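Local coordinates for protein LAIR1 ecotodomain from MGD21 antibody (Homo sapiens, PDB 7JZK) that binds the V2 domain of a Plasmodium RIFIN as a LAIR1 immunoglobulin domain inserted into a malaria antibody, at residues S67-A70 and G71-G74. Residues are numbered along the deposited sequence; the frame is centred on the assembly and turned at random.
Sequences SVNA and GNAG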
loop_
_atom_site.group_PDB
_atom_site.type_symbol
_atom_site.label_atom_id
_atom_site.label_comp_id
_atom_site.label_asym_id
_atom_site.label_seq_id
_atom_site.Cartn_x
_atom_site.Cartn_y
_atom_site.Cartn_z
ATOM N N SER A 67 7.243 -11.149 16.025
ATOM C CA SER A 67 6.358 -11.451 17.141
ATOM C C SER A 67 4.926 -11.252 16.678
ATOM O O SER A 67 4.496 -10.116 16.461
ATOM C CB SER A 67 6.688 -10.571 18.349
ATOM O OG SER A 67 5.989 -10.997 19.513
ATOM N N VAL A 68 4.200 -12.343 16.528
ATOM C CA VAL A 68 2.839 -12.284 16.017
ATOM C C VAL A 68 1.886 -11.869 17.125
ATOM O O VAL A 68 2.115 -12.132 18.312
ATOM C CB VAL A 68 2.409 -13.629 15.403
ATOM C CG1 VAL A 68 3.428 -14.088 14.376
ATOM C CG2 VAL A 68 2.198 -14.664 16.495
ATOM N N ASN A 69 0.815 -11.193 16.736
ATOM C CA ASN A 69 -0.317 -10.953 17.621
ATOM C C ASN A 69 -1.561 -11.488 16.927
ATOM O O ASN A 69 -1.485 -12.019 15.807
ATOM C CB ASN A 69 -0.466 -9.472 17.995
ATOM C CG ASN A 69 -0.510 -8.555 16.794
ATOM O OD1 ASN A 69 -1.383 -8.673 15.927
ATOM N ND2 ASN A 69 0.428 -7.616 16.744
ATOM N N ALA A 70 -2.710 -11.350 17.610
ATOM C CA ALA A 70 -3.947 -11.924 17.085
ATOM C C ALA A 70 -4.309 -11.351 15.717
ATOM O O ALA A 70 -4.923 -12.050 14.902
ATOM C CB ALA A 70 -5.102 -11.689 18.066
ATOM N N GLY A 71 -3.905 -10.110 15.431
ATOM C CA GLY A 71 -4.211 -9.511 14.145
ATOM C C GLY A 71 -3.458 -10.123 12.985
ATOM O O GLY A 71 -3.865 -9.946 11.832
ATOM N N ASN A 72 -2.347 -10.797 13.250
ATOM C CA ASN A 72 -1.620 -11.444 12.169
ATOM C C ASN A 72 -2.307 -12.710 11.684
ATOM O O ASN A 72 -2.014 -13.161 10.570
ATOM C CB ASN A 72 -0.205 -11.797 12.614
ATOM C CG ASN A 72 0.645 -10.589 12.871
ATOM O OD1 ASN A 72 1.195 -10.429 13.959
ATOM N ND2 ASN A 72 0.771 -9.728 11.871
ATOM N N ALA A 73 -3.202 -13.288 12.494
ATOM C CA ALA A 73 -3.889 -14.528 12.141
ATOM C C ALA A 73 -4.713 -14.353 10.865
ATOM O O ALA A 73 -5.267 -13.279 10.598
ATOM C CB ALA A 73 -4.791 -14.979 13.292
ATOM N N GLY A 74 -4.793 -15.422 10.052
ATOM C CA GLY A 74 -5.629 -15.304 8.877
ATOM C C GLY A 74 -4.931 -15.840 7.643
ATOM O O GLY A 74 -3.971 -16.602 7.726
#
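Asn72 turns its side chain back to accept the backbone N of Asn69 across a short 3-10 turn. The turn sits in the loop that joins strands 58-65 and 74-82 of this immunoglobulin domain, and so carries the chain from one sheet of the sandwich to the other. The side chains of Asn69 and Asn72 cross at about a right angle, yet their amide planes are only 17° apart. The two amides are not bonded to each other.

Asn72 carries its CG beside its own backbone N (chi1 -67°), which swings the amide back toward the incoming chain. OD1 of Asn72 accepts N of Asn69 at 2.9 Å in a nearly straight bond, with the donor slightly tilted from the carbonyl plane. Only this half is as in a capping box. OD1 of Asn72 also lies 3.2 Å from CA of Val68. N of Asn72 donates to O of Asn69 at 3.0 Å, an ordinary 3-10 backbone bond.

Asn69 folds its side chain forward, with CG between its backbone N and carbonyl carbon (chi1 53°). OD1 of Asn69 reaches N of Gly71 at 2.9 Å, a weak, bent bond that closes an Asx turn. One residue further on, N of Ala73 bonds to O of Ala70 at 3.2 Å.

The other end of the Asn72 amide faces the antigen: ND2 donates to O of Phe79 in the RIFIN chain. The intramolecular bond to OD1 therefore probably helps to set the rotation of this amide for binding. NH1 and NH2 of Arg39 bond to the carbonyl oxygens of Gly71 and Ala73, respectively. CB of Ala73 rests 3.3 Å from O of Ala70.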